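Local coordinates for protein monovalent Na+/H+ antiporter subunit A (Dietzia sp. DQ12-45-1b, PDB 7D3U) that probably takes part in exchanging sodium ions for protons across the cell membrane, as subunit A of the multi-subunit Mrp antiporter complex, at residues Gly106-Phe111 and Thr231-Tyr236; Cys137-Ile142 and Pro152-Leu157; Ala614-Ser619 and Ala627-Val632; Arg620-Ala625 and Arg669-Phe674. All coordinates share one frame; numbering follows the deposited sequence.

How the contacts relate
The four contacts form two pairs, one in each of two separate membrane-helix regions of the chain. Contacts 1 and 2 have centres about 12 Å apart and touch where Phe111 and Val233 meet Leu141; contact 2 lies wholly within the stretch of chain between the two segments of contact 1. Contacts 3 and 4, their centres also about 12 Å apart, share helix 622-642, and their segments alternate along the chain. Between the centres of contacts 2 and 3 lie about 64 Å. The first pair thus illustrates packing in the antiporter-like helix bundle, and the second a helical hairpin and its covering loop in a region assigned to the MbhD family; contacts 2, 3 and 4 also meet other subunits.

Contact 1 (Gly106-Phe111 and Thr231-Tyr236); sequences GLMTLF and TPVSAY. With LMT (dodecyl-beta-D-maltoside), chain T.
Apolar contact carries most of this meeting between two buried helices, whose short segments 106-111 and 231-236 run almost parallel (5°), their axes 11.4 Å apart. At that spacing long side chains must bridge the gap. Met108 does so from helix 102-119: its CG lies anti to the carbonyl carbon, and bends at the next two torsions swing the thioether across to the other helix. There SD rests on one branch of Val233, with CG2 at 3.3 Å. The terminal methyl goes further and settles by Tyr236, CE lying 3.5 Å from CD2.

Aromatic contacts form the second group. The Met108 sulfur makes a Met-aromatic contact with Tyr236, SD standing 5.4 Å from the ring centroid and well off the ring normal. Phe111, one turn beyond Met108, slides past Tyr236 in the opposite direction. Their ring planes are turned 81° apart, in an oblique pairing with centroids separated by 5.7 Å, and CB of Phe111 reaches CE2 of Tyr236 at 4.0 Å.

A dodecyl maltoside chain passes beside segment 106-111, its C10 3.2 Å from Gly106 O. Helix 231-240 is followed closely by helix 243-252, consistent with the broken transmembrane helix of antiporter-like subunits. Helix 124-142 packs against both segments through Leu141, while helix 71-94 touches Met108 through Val87 and Met88 and takes the Tyr236 hydroxyl in a hydrogen bond at Val80 O.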
loop_
_atom_site.group_PDB
_atom_site.type_symbol
_atom_site.label_atom_id
_atom_site.label_comp_id
_atom_site.label_asym_id
_atom_site.label_seq_id
_atom_site.Cartn_x
_atom_site.Cartn_y
_atom_site.Cartn_z
ATOM N N GLY B 106 37.678 4.059 -16.287
ATOM C CA GLY B 106 36.485 4.874 -16.136
ATOM C C GLY B 106 36.166 5.229 -14.702
ATOM O O GLY B 106 35.393 6.160 -14.460
ATOM N N LEU B 107 36.738 4.507 -13.743
ATOM C CA LEU B 107 36.600 4.834 -12.332
ATOM C C LEU B 107 37.790 5.612 -11.794
ATOM O O LEU B 107 37.605 6.596 -11.075
ATOM C CB LEU B 107 36.417 3.560 -11.507
ATOM C CG LEU B 107 35.053 2.889 -11.621
ATOM C CD1 LEU B 107 35.013 1.628 -10.784
ATOM C CD2 LEU B 107 33.971 3.851 -11.188
ATOM N N MET B 108 39.011 5.207 -12.142
ATOM C CA MET B 108 40.187 5.880 -11.610
ATOM C C MET B 108 40.358 7.282 -12.176
ATOM O O MET B 108 41.049 8.103 -11.565
ATOM C CB MET B 108 41.432 5.042 -11.883
ATOM C CG MET B 108 41.637 3.921 -10.889
ATOM S SD MET B 108 42.246 4.541 -9.317
ATOM C CE MET B 108 43.719 5.386 -9.869
ATOM N N THR B 109 39.748 7.578 -13.323
ATOM C CA THR B 109 39.727 8.943 -13.833
ATOM C C THR B 109 38.489 9.701 -13.374
ATOM O O THR B 109 38.545 10.920 -13.191
ATOM C CB THR B 109 39.802 8.945 -15.359
ATOM O OG1 THR B 109 38.576 8.439 -15.895
ATOM C CG2 THR B 109 40.950 8.088 -15.841
ATOM N N LEU B 110 37.366 9.004 -13.192
ATOM C CA LEU B 110 36.218 9.629 -12.547
ATOM C C LEU B 110 36.519 9.946 -11.090
ATOM O O LEU B 110 35.948 10.886 -10.529
ATOM C CB LEU B 110 34.991 8.727 -12.659
ATOM C CG LEU B 110 33.667 9.276 -12.135
ATOM C CD1 LEU B 110 32.571 9.053 -13.155
ATOM C CD2 LEU B 110 33.306 8.620 -10.817
ATOM N N PHE B 111 37.408 9.172 -10.465
ATOM C CA PHE B 111 37.900 9.527 -9.141
ATOM C C PHE B 111 38.599 10.877 -9.161
ATOM O O PHE B 111 38.349 11.721 -8.293
ATOM C CB PHE B 111 38.856 8.450 -8.634
ATOM C CG PHE B 111 38.778 8.216 -7.157
ATOM C CD1 PHE B 111 38.037 9.053 -6.346
ATOM C CD2 PHE B 111 39.443 7.150 -6.580
ATOM C CE1 PHE B 111 37.964 8.833 -4.988
ATOM C CE2 PHE B 111 39.372 6.924 -5.224
ATOM C CZ PHE B 111 38.633 7.768 -4.426
ATOM N N THR B 231 46.746 -2.358 -6.196
ATOM C CA THR B 231 47.691 -1.424 -5.590
ATOM C C THR B 231 47.746 -0.040 -6.242
ATOM O O THR B 231 48.108 0.919 -5.553
ATOM C CB THR B 231 49.095 -2.036 -5.546
ATOM O OG1 THR B 231 49.077 -3.229 -4.751
ATOM C CG2 THR B 231 50.111 -1.065 -4.997
ATOM N N PRO B 232 47.425 0.144 -7.531
ATOM C CA PRO B 232 47.351 1.526 -8.033
ATOM C C PRO B 232 46.170 2.301 -7.480
ATOM O O PRO B 232 46.315 3.493 -7.174
ATOM C CB PRO B 232 47.247 1.350 -9.553
ATOM C CG PRO B 232 47.787 0.018 -9.811
ATOM C CD PRO B 232 47.348 -0.807 -8.650
ATOM N N VAL B 233 45.005 1.670 -7.333
ATOM C CA VAL B 233 43.881 2.372 -6.725
ATOM C C VAL B 233 44.171 2.629 -5.254
ATOM O O VAL B 233 43.717 3.620 -4.681
ATOM C CB VAL B 233 42.565 1.594 -6.919
ATOM C CG1 VAL B 233 41.429 2.270 -6.179
ATOM C CG2 VAL B 233 42.240 1.407 -8.384
ATOM N N SER B 234 44.969 1.757 -4.630
ATOM C CA SER B 234 45.409 2.014 -3.264
ATOM C C SER B 234 46.358 3.202 -3.215
ATOM O O SER B 234 46.278 4.036 -2.305
ATOM C CB SER B 234 46.077 0.772 -2.681
ATOM O OG SER B 234 45.120 -0.099 -2.107
ATOM N N ALA B 235 47.265 3.296 -4.189
ATOM C CA ALA B 235 48.166 4.440 -4.270
ATOM C C ALA B 235 47.382 5.735 -4.394
ATOM O O ALA B 235 47.653 6.710 -3.685
ATOM C CB ALA B 235 49.116 4.276 -5.455
ATOM N N TYR B 236 46.399 5.760 -5.290
ATOM C CA TYR B 236 45.600 6.969 -5.459
ATOM C C TYR B 236 44.780 7.265 -4.210
ATOM O O TYR B 236 44.807 8.386 -3.691
ATOM C CB TYR B 236 44.691 6.837 -6.678
ATOM C CG TYR B 236 44.278 8.167 -7.256
ATOM C CD1 TYR B 236 45.063 9.294 -7.072
ATOM C CD2 TYR B 236 43.101 8.298 -7.975
ATOM C CE1 TYR B 236 44.693 10.512 -7.596
ATOM C CE2 TYR B 236 42.722 9.514 -8.502
ATOM C CZ TYR B 236 43.522 10.617 -8.308
ATOM O OH TYR B 236 43.149 11.833 -8.830
HETATM C C1 LMT T . 34.600 -4.285 -19.328
HETATM C C2 LMT T . 34.194 -2.971 -19.923
HETATM C C3 LMT T . 33.265 -2.132 -19.109
HETATM C C4 LMT T . 32.920 -0.916 -19.925
HETATM C C5 LMT T . 32.157 0.059 -19.096
HETATM C C6 LMT T . 33.049 0.865 -18.212
HETATM C C7 LMT T . 32.222 1.653 -17.242
HETATM C C8 LMT T . 33.062 2.726 -16.648
HETATM C C9 LMT T . 32.742 4.097 -17.145
HETATM C C10 LMT T . 32.760 5.017 -15.957
HETATM C C11 LMT T . 32.723 6.452 -16.373
HETATM C C12 LMT T . 31.357 6.870 -16.796
#

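Contact 2 (Cys137-Ile142 and Pro152-Leu157); sequences CSFFLI and PAVRTL. With LMT (dodecyl-beta-D-maltoside), chain Q.
Phe139 projects from helix 124-142 toward helix 150-164 with CG anti to its backbone N (chi1 164°); this torsion carries the ring across, and chi2 (79°) turns it so that a face meets Leu157 and an edge meets Ala153. Over the face comes Leu157, whose own CG is also anti to the backbone N. Its CD2 methyl forms a CH-pi contact 3.9 Å from the ring centroid and only 16° off the normal, while its CB lies 3.6 Å from CD1 of Phe139. The two side chains cross obliquely, so that one methyl branch of Leu157 sits over the ring face, offset toward its rim.

At the ring edge the partner is backbone. Ala153 O sits near the ring plane beside CD1 of Phe139, and this same carbonyl accepts the helical hydrogen bond from Leu157 N. Ala153 thereby meets the aromatic group through its oxygen as well as through its methyl.

One turn further along, Ile142 faces the same alanine. Its CB approaches Ala153 CB to 3.6 Å, and CG2, anti to the backbone N, rests against the Pro152-Ala153 peptide. The small alanine side chain lets the backbones come close here, with CA of Ile142 and CA of Ala153 5.1 Å apart. The axes of segments 137-142 and 152-157, antiparallel in this helical hairpin, are 8.4 Å apart.

Phe140 leaves its helix on the side away from segment 152-157; its ring meets detergent, CZ 3.5 Å from C3 of dodecyl maltoside, and packs edge-to-face with Phe374 of subunit D. Leu423 of subunit D also packs on Phe139 and Leu157, while helix 102-119 meets helix 124-142 on Cys137, Phe140 and Leu141.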
loop_
_atom_site.group_PDB
_atom_site.type_symbol
_atom_site.label_atom_id
_atom_site.label_comp_id
_atom_site.label_asym_id
_atom_site.label_seq_id
_atom_site.Cartn_x
_atom_site.Cartn_y
_atom_site.Cartn_z
ATOM N N CYS B 137 32.663 6.298 -6.174
ATOM C CA CYS B 137 33.730 5.801 -7.032
ATOM C C CYS B 137 34.695 4.918 -6.250
ATOM O O CYS B 137 35.180 3.906 -6.766
ATOM C CB CYS B 137 34.470 6.968 -7.675
ATOM S SG CYS B 137 36.014 6.490 -8.446
ATOM N N SER B 138 34.960 5.265 -4.991
ATOM C CA SER B 138 35.833 4.434 -4.171
ATOM C C SER B 138 35.173 3.107 -3.835
ATOM O O SER B 138 35.834 2.061 -3.844
ATOM C CB SER B 138 36.217 5.172 -2.894
ATOM O OG SER B 138 37.026 4.348 -2.079
ATOM N N PHE B 139 33.877 3.128 -3.515
ATOM C CA PHE B 139 33.162 1.878 -3.287
ATOM C C PHE B 139 33.265 0.967 -4.501
ATOM O O PHE B 139 33.546 -0.229 -4.373
ATOM C CB PHE B 139 31.699 2.162 -2.950
ATOM C CG PHE B 139 30.806 0.962 -3.071
ATOM C CD1 PHE B 139 30.771 0.005 -2.076
ATOM C CD2 PHE B 139 29.998 0.793 -4.178
ATOM C CE1 PHE B 139 29.951 -1.097 -2.184
ATOM C CE2 PHE B 139 29.178 -0.307 -4.290
ATOM C CZ PHE B 139 29.155 -1.252 -3.293
ATOM N N PHE B 140 33.064 1.524 -5.695
ATOM C CA PHE B 140 33.126 0.699 -6.897
ATOM C C PHE B 140 34.545 0.249 -7.209
ATOM O O PHE B 140 34.733 -0.814 -7.811
ATOM C CB PHE B 140 32.538 1.449 -8.088
ATOM C CG PHE B 140 31.087 1.184 -8.296
ATOM C CD1 PHE B 140 30.644 -0.095 -8.574
ATOM C CD2 PHE B 140 30.166 2.204 -8.213
ATOM C CE1 PHE B 140 29.308 -0.349 -8.765
ATOM C CE2 PHE B 140 28.830 1.956 -8.406
ATOM C CZ PHE B 140 28.399 0.677 -8.682
ATOM N N LEU B 141 35.550 1.031 -6.818
ATOM C CA LEU B 141 36.926 0.589 -7.007
ATOM C C LEU B 141 37.278 -0.552 -6.066
ATOM O O LEU B 141 38.031 -1.456 -6.444
ATOM C CB LEU B 141 37.889 1.757 -6.807
ATOM C CG LEU B 141 38.131 2.623 -8.039
ATOM C CD1 LEU B 141 38.982 3.824 -7.682
ATOM C CD2 LEU B 141 38.790 1.807 -9.132
ATOM N N ILE B 142 36.748 -0.531 -4.843
ATOM C CA ILE B 142 37.005 -1.636 -3.926
ATOM C C ILE B 142 36.212 -2.873 -4.333
ATOM O O ILE B 142 36.675 -4.003 -4.135
ATOM C CB ILE B 142 36.709 -1.224 -2.472
ATOM C CG1 ILE B 142 37.420 0.082 -2.124
ATOM C CG2 ILE B 142 37.156 -2.308 -1.513
ATOM C CD1 ILE B 142 38.911 0.032 -2.314
ATOM N N PRO B 152 34.677 -5.499 2.306
ATOM C CA PRO B 152 35.392 -4.241 2.568
ATOM C C PRO B 152 34.814 -3.056 1.824
ATOM O O PRO B 152 34.799 -1.949 2.371
ATOM C CB PRO B 152 36.821 -4.551 2.109
ATOM C CG PRO B 152 36.955 -5.997 2.321
ATOM C CD PRO B 152 35.624 -6.570 1.940
ATOM N N ALA B 153 34.324 -3.250 0.599
ATOM C CA ALA B 153 33.709 -2.143 -0.123
ATOM C C ALA B 153 32.421 -1.692 0.550
ATOM O O ALA B 153 32.157 -0.489 0.653
ATOM C CB ALA B 153 33.441 -2.543 -1.570
ATOM N N VAL B 154 31.609 -2.642 1.019
ATOM C CA VAL B 154 30.376 -2.287 1.712
ATOM C C VAL B 154 30.688 -1.513 2.984
ATOM O O VAL B 154 30.053 -0.495 3.282
ATOM C CB VAL B 154 29.544 -3.548 2.006
ATOM C CG1 VAL B 154 28.511 -3.266 3.079
ATOM C CG2 VAL B 154 28.870 -4.040 0.741
ATOM N N ARG B 155 31.682 -1.970 3.745
ATOM C CA ARG B 155 32.033 -1.276 4.980
ATOM C C ARG B 155 32.621 0.099 4.694
ATOM O O ARG B 155 32.343 1.059 5.419
ATOM C CB ARG B 155 33.001 -2.124 5.798
ATOM C CG ARG B 155 32.393 -3.428 6.258
ATOM C CD ARG B 155 33.289 -4.137 7.241
ATOM N NE ARG B 155 34.363 -4.863 6.575
ATOM C CZ ARG B 155 34.467 -6.187 6.553
ATOM N NH1 ARG B 155 33.559 -6.934 7.164
ATOM N NH2 ARG B 155 35.479 -6.764 5.923
ATOM N N THR B 156 33.424 0.218 3.635
ATOM C CA THR B 156 33.959 1.518 3.250
ATOM C C THR B 156 32.839 2.484 2.892
ATOM O O THR B 156 32.824 3.627 3.360
ATOM C CB THR B 156 34.925 1.361 2.079
ATOM O OG1 THR B 156 36.189 0.892 2.563
ATOM C CG2 THR B 156 35.125 2.685 1.362
ATOM N N LEU B 157 31.892 2.040 2.066
ATOM C CA LEU B 157 30.776 2.903 1.699
ATOM C C LEU B 157 29.962 3.297 2.923
ATOM O O LEU B 157 29.599 4.466 3.080
ATOM C CB LEU B 157 29.891 2.212 0.666
ATOM C CG LEU B 157 28.776 3.078 0.081
ATOM C CD1 LEU B 157 29.353 4.354 -0.492
ATOM C CD2 LEU B 157 28.009 2.317 -0.981
HETATM C C1 LMT Q . 25.657 3.733 -11.081
HETATM C C2 LMT Q . 25.915 2.555 -11.968
HETATM C C3 LMT Q . 26.072 1.235 -11.293
HETATM C C4 LMT Q . 26.866 0.351 -12.216
HETATM C C5 LMT Q . 26.795 -1.065 -11.761
HETATM C C6 LMT Q . 27.874 -1.904 -12.357
HETATM C C7 LMT Q . 27.507 -3.353 -12.238
HETATM C C8 LMT Q . 28.722 -4.183 -12.461
HETATM C C9 LMT Q . 29.684 -4.190 -11.319
HETATM C C10 LMT Q . 30.712 -5.247 -11.608
HETATM C C11 LMT Q . 31.436 -5.659 -10.367
HETATM C C12 LMT Q . 32.401 -6.764 -10.634
#

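Contact 3 (Ala614-Ser619 and Ala627-Val632); sequences AAMVIS and ANVGIV
Two first torsions, set differently, bring the key groups of this helical hairpin together. Met616 places CG anti to its backbone N (chi1 180°) and stays extended through chi2, turning only at chi3; Asn628 places CG anti to the carbonyl carbon (chi1 -73°). The first throws a long thioether across from helix 603-617 to helix 622-642, and the second sends a short amide back. The two helices follow each other in the membrane region, joined by a short turn that begins where Ile618 leaves helical geometry.

The Asn628 amide lies against Ala615, whose CB is 3.3 Å from both OD1 and ND2 of Asn628. Its OD1 points to the end of the first helix, close to Ala615 O; both atoms are acceptors, so their proximity is no hydrogen bond. The Asn628 CB meets Met616 CB at 3.7 Å, near the closest backbone approach, where the CA atoms of Met616 and Asn628 are 5.3 Å apart. An alanine at Asn628 would remove the amide and would probably loosen the packing against Ala615 between the two helices.

Other subunits close around the hairpin. Met22 of subunit F packs on Asn628, whereas Leu32 of subunit C packs on Met616 and Arg25 of subunit C donates a hydrogen bond to Val617 O.

The far end of Met616 packs on the second helix, its methyl lying by the carbonyl oxygen of Asn628. Crossing Val629 obliquely, the side chain ends between two valines of successive turns: CE lies 3.6 Å from CG2 of Val629 and 3.6 Å from CG2 of Val632.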
loop_
_atom_site.group_PDB
_atom_site.type_symbol
_atom_site.label_atom_id
_atom_site.label_comp_id
_atom_site.label_asym_id
_atom_site.label_seq_id
_atom_site.Cartn_x
_atom_site.Cartn_y
_atom_site.Cartn_z
ATOM N N ALA B 614 -26.585 -9.119 18.271
ATOM C CA ALA B 614 -26.143 -10.007 19.339
ATOM C C ALA B 614 -26.259 -11.467 18.921
ATOM O O ALA B 614 -25.347 -12.264 19.171
ATOM C CB ALA B 614 -26.949 -9.745 20.609
ATOM N N ALA B 615 -27.365 -11.831 18.269
ATOM C CA ALA B 615 -27.525 -13.203 17.807
ATOM C C ALA B 615 -26.500 -13.556 16.742
ATOM O O ALA B 615 -26.142 -14.728 16.592
ATOM C CB ALA B 615 -28.941 -13.415 17.274
ATOM N N MET B 616 -26.020 -12.565 15.989
ATOM C CA MET B 616 -24.980 -12.839 15.005
ATOM C C MET B 616 -23.617 -13.000 15.661
ATOM O O MET B 616 -22.840 -13.880 15.274
ATOM C CB MET B 616 -24.926 -11.727 13.961
ATOM C CG MET B 616 -23.858 -11.944 12.902
ATOM S SD MET B 616 -23.688 -10.548 11.781
ATOM C CE MET B 616 -25.406 -10.153 11.496
ATOM N N VAL B 617 -23.307 -12.167 16.654
ATOM C CA VAL B 617 -21.982 -12.225 17.261
ATOM C C VAL B 617 -21.848 -13.355 18.272
ATOM O O VAL B 617 -20.721 -13.724 18.623
ATOM C CB VAL B 617 -21.606 -10.892 17.926
ATOM C CG1 VAL B 617 -21.697 -9.757 16.924
ATOM C CG2 VAL B 617 -22.494 -10.628 19.123
ATOM N N ILE B 618 -22.952 -13.921 18.757
ATOM C CA ILE B 618 -22.881 -15.070 19.652
ATOM C C ILE B 618 -23.279 -16.362 18.952
ATOM O O ILE B 618 -23.406 -17.403 19.605
ATOM C CB ILE B 618 -23.719 -14.851 20.921
ATOM C CG1 ILE B 618 -25.202 -15.096 20.644
ATOM C CG2 ILE B 618 -23.491 -13.456 21.474
ATOM C CD1 ILE B 618 -26.068 -14.988 21.872
ATOM N N SER B 619 -23.462 -16.330 17.635
ATOM C CA SER B 619 -23.838 -17.527 16.894
ATOM C C SER B 619 -22.628 -18.428 16.705
ATOM O O SER B 619 -21.593 -17.994 16.192
ATOM C CB SER B 619 -24.429 -17.151 15.537
ATOM O OG SER B 619 -25.222 -18.204 15.021
ATOM N N ALA B 627 -28.535 -16.412 8.859
ATOM C CA ALA B 627 -29.902 -16.009 9.173
ATOM C C ALA B 627 -29.917 -14.671 9.901
ATOM O O ALA B 627 -30.739 -13.796 9.599
ATOM C CB ALA B 627 -30.592 -17.088 10.003
ATOM N N ASN B 628 -28.993 -14.479 10.843
ATOM C CA ASN B 628 -28.912 -13.201 11.537
ATOM C C ASN B 628 -28.409 -12.095 10.620
ATOM O O ASN B 628 -28.748 -10.929 10.824
ATOM C CB ASN B 628 -28.019 -13.331 12.765
ATOM C CG ASN B 628 -28.681 -14.107 13.878
ATOM O OD1 ASN B 628 -28.066 -14.968 14.503
ATOM N ND2 ASN B 628 -29.951 -13.810 14.129
ATOM N N VAL B 629 -27.620 -12.436 9.601
ATOM C CA VAL B 629 -27.217 -11.436 8.617
ATOM C C VAL B 629 -28.423 -10.971 7.815
ATOM O O VAL B 629 -28.609 -9.770 7.587
ATOM C CB VAL B 629 -26.112 -11.994 7.704
ATOM C CG1 VAL B 629 -26.148 -11.317 6.343
ATOM C CG2 VAL B 629 -24.762 -11.805 8.350
ATOM N N GLY B 630 -29.258 -11.911 7.378
ATOM C CA GLY B 630 -30.497 -11.530 6.718
ATOM C C GLY B 630 -31.396 -10.698 7.614
ATOM O O GLY B 630 -32.035 -9.743 7.161
ATOM N N ILE B 631 -31.439 -11.033 8.903
ATOM C CA ILE B 631 -32.288 -10.294 9.832
ATOM C C ILE B 631 -31.754 -8.884 10.048
ATOM O O ILE B 631 -32.524 -7.920 10.116
ATOM C CB ILE B 631 -32.415 -11.063 11.154
ATOM C CG1 ILE B 631 -33.413 -12.203 10.990
ATOM C CG2 ILE B 631 -32.843 -10.139 12.282
ATOM C CD1 ILE B 631 -33.543 -13.035 12.209
ATOM N N VAL B 632 -30.435 -8.736 10.163
ATOM C CA VAL B 632 -29.849 -7.410 10.315
ATOM C C VAL B 632 -30.051 -6.594 9.046
ATOM O O VAL B 632 -30.282 -5.382 9.104
ATOM C CB VAL B 632 -28.364 -7.524 10.701
ATOM C CG1 VAL B 632 -27.653 -6.198 10.507
ATOM C CG2 VAL B 632 -28.237 -7.976 12.141
#

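Contact 4 (Arg620-Ala625 and Arg669-Phe674); sequences RSRLGA and RLPRAF
Ser621 is the N-cap of helix 622-642, its OG accepting from Gly624 N at 3.2 Å, and the loop 669-674 runs across this helix start. The tight part is built on Arg622 and Phe674. The extended arginine passes beside the ring, CG lying 3.4 Å from CE1 of Phe674, and its guanidinium stands nearly perpendicular to the ring, at 83°. One guanidinium face thus receives the ring's rim at CD1, and the opposite face is covered by Leu670 CB. Beyond the arginine, Ala625 CB meets the ring edge, 3.5 Å from CZ. The charge itself is answered by Asp97 of subunit C, in a salt bridge with NH2. An alanine at Arg622 would remove this bridge and the filling between Phe674 and Leu670, and would probably loosen the loop's hold on the helix start.

The outer side is looser. Arg620 and Ala673 are exposed, and the Arg620 side chain turns away from the loop; between the backbones here, Phe674 N makes only a weak bond to Arg620 O at 3.5 Å. By contrast, Arg622 N donates to Arg672 O at 2.9 Å, nearly straight at 169° and in the plane of the carbonyl.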
loop_
_atom_site.group_PDB
_atom_site.type_symbol
_atom_site.label_atom_id
_atom_site.label_comp_id
_atom_site.label_asym_id
_atom_site.label_seq_id
_atom_site.Cartn_x
_atom_site.Cartn_y
_atom_site.Cartn_z
ATOM N N ARG B 620 -22.759 -19.685 17.117
ATOM C CA ARG B 620 -21.692 -20.665 16.989
ATOM C C ARG B 620 -21.843 -21.550 15.760
ATOM O O ARG B 620 -21.037 -22.465 15.573
ATOM C CB ARG B 620 -21.625 -21.539 18.244
ATOM C CG ARG B 620 -21.049 -20.836 19.457
ATOM C CD ARG B 620 -21.556 -21.461 20.746
ATOM N NE ARG B 620 -22.987 -21.239 20.936
ATOM C CZ ARG B 620 -23.622 -21.394 22.092
ATOM N NH1 ARG B 620 -22.953 -21.775 23.173
ATOM N NH2 ARG B 620 -24.927 -21.169 22.169
ATOM N N SER B 621 -22.848 -21.307 14.925
ATOM C CA SER B 621 -23.084 -22.100 13.729
ATOM C C SER B 621 -23.215 -21.178 12.528
ATOM O O SER B 621 -23.836 -20.115 12.617
ATOM C CB SER B 621 -24.342 -22.956 13.869
ATOM O OG SER B 621 -25.449 -22.323 13.255
ATOM N N ARG B 622 -22.630 -21.592 11.403
ATOM C CA ARG B 622 -22.594 -20.740 10.220
ATOM C C ARG B 622 -23.981 -20.431 9.672
ATOM O O ARG B 622 -24.151 -19.412 8.995
ATOM C CB ARG B 622 -21.744 -21.392 9.130
ATOM C CG ARG B 622 -20.273 -21.510 9.478
ATOM C CD ARG B 622 -19.480 -22.096 8.326
ATOM N NE ARG B 622 -18.066 -22.240 8.649
ATOM C CZ ARG B 622 -17.179 -21.258 8.555
ATOM N NH1 ARG B 622 -17.559 -20.056 8.150
ATOM N NH2 ARG B 622 -15.910 -21.476 8.871
ATOM N N LEU B 623 -24.975 -21.277 9.943
ATOM C CA LEU B 623 -26.311 -21.023 9.414
ATOM C C LEU B 623 -27.060 -19.992 10.248
ATOM O O LEU B 623 -27.734 -19.113 9.696
ATOM C CB LEU B 623 -27.105 -22.323 9.341
ATOM C CG LEU B 623 -28.575 -22.140 8.979
ATOM C CD1 LEU B 623 -28.711 -21.604 7.572
ATOM C CD2 LEU B 623 -29.302 -23.449 9.120
ATOM N N GLY B 624 -26.966 -20.088 11.574
ATOM C CA GLY B 624 -27.513 -19.039 12.413
ATOM C C GLY B 624 -26.921 -17.683 12.093
ATOM O O GLY B 624 -27.617 -16.667 12.150
ATOM N N ALA B 625 -25.645 -17.652 11.708
ATOM C CA ALA B 625 -24.995 -16.387 11.393
ATOM C C ALA B 625 -25.540 -15.780 10.106
ATOM O O ALA B 625 -25.760 -14.569 10.036
ATOM C CB ALA B 625 -23.487 -16.588 11.294
ATOM N N ARG B 669 -19.800 -24.871 1.190
ATOM C CA ARG B 669 -18.487 -25.475 1.013
ATOM C C ARG B 669 -17.675 -25.548 2.298
ATOM O O ARG B 669 -16.689 -26.290 2.347
ATOM C CB ARG B 669 -17.683 -24.692 -0.028
ATOM C CG ARG B 669 -18.485 -24.278 -1.240
ATOM C CD ARG B 669 -17.654 -23.437 -2.186
ATOM N NE ARG B 669 -17.708 -23.951 -3.549
ATOM C CZ ARG B 669 -18.706 -23.721 -4.393
ATOM N NH1 ARG B 669 -19.738 -22.981 -4.016
ATOM N NH2 ARG B 669 -18.674 -24.230 -5.615
ATOM N N LEU B 670 -18.055 -24.804 3.320
ATOM C CA LEU B 670 -17.322 -24.689 4.568
ATOM C C LEU B 670 -17.994 -25.504 5.663
ATOM O O LEU B 670 -19.158 -25.893 5.534
ATOM C CB LEU B 670 -17.233 -23.217 4.983
ATOM C CG LEU B 670 -16.547 -22.305 3.969
ATOM C CD1 LEU B 670 -16.795 -20.854 4.308
ATOM C CD2 LEU B 670 -15.062 -22.593 3.917
ATOM N N PRO B 671 -17.288 -25.793 6.758
ATOM C CA PRO B 671 -17.888 -26.589 7.835
ATOM C C PRO B 671 -19.097 -25.898 8.449
ATOM O O PRO B 671 -19.418 -24.745 8.159
ATOM C CB PRO B 671 -16.749 -26.734 8.852
ATOM C CG PRO B 671 -15.772 -25.665 8.495
ATOM C CD PRO B 671 -15.861 -25.540 7.014
ATOM N N ARG B 672 -19.773 -26.635 9.331
ATOM C CA ARG B 672 -21.050 -26.180 9.865
ATOM C C ARG B 672 -20.887 -25.194 11.010
ATOM O O ARG B 672 -21.754 -24.337 11.209
ATOM C CB ARG B 672 -21.878 -27.376 10.330
ATOM C CG ARG B 672 -22.279 -28.320 9.214
ATOM C CD ARG B 672 -23.655 -28.907 9.463
ATOM N NE ARG B 672 -24.333 -29.244 8.216
ATOM C CZ ARG B 672 -25.609 -29.603 8.134
ATOM N NH1 ARG B 672 -26.352 -29.673 9.231
ATOM N NH2 ARG B 672 -26.144 -29.893 6.955
ATOM N N ALA B 673 -19.803 -25.292 11.771
ATOM C CA ALA B 673 -19.601 -24.466 12.950
ATOM C C ALA B 673 -18.368 -23.596 12.773
ATOM O O ALA B 673 -17.383 -24.016 12.159
ATOM C CB ALA B 673 -19.453 -25.325 14.209
ATOM N N PHE B 674 -18.434 -22.380 13.307
ATOM C CA PHE B 674 -17.279 -21.499 13.292
ATOM C C PHE B 674 -16.127 -22.126 14.065
ATOM O O PHE B 674 -16.312 -23.017 14.899
ATOM C CB PHE B 674 -17.630 -20.143 13.897
ATOM C CG PHE B 674 -18.549 -19.320 13.048
ATOM C CD1 PHE B 674 -18.435 -19.329 11.672
ATOM C CD2 PHE B 674 -19.527 -18.538 13.627
ATOM C CE1 PHE B 674 -19.279 -18.571 10.892
ATOM C CE2 PHE B 674 -20.372 -17.780 12.851
ATOM C CZ PHE B 674 -20.248 -17.798 11.483
#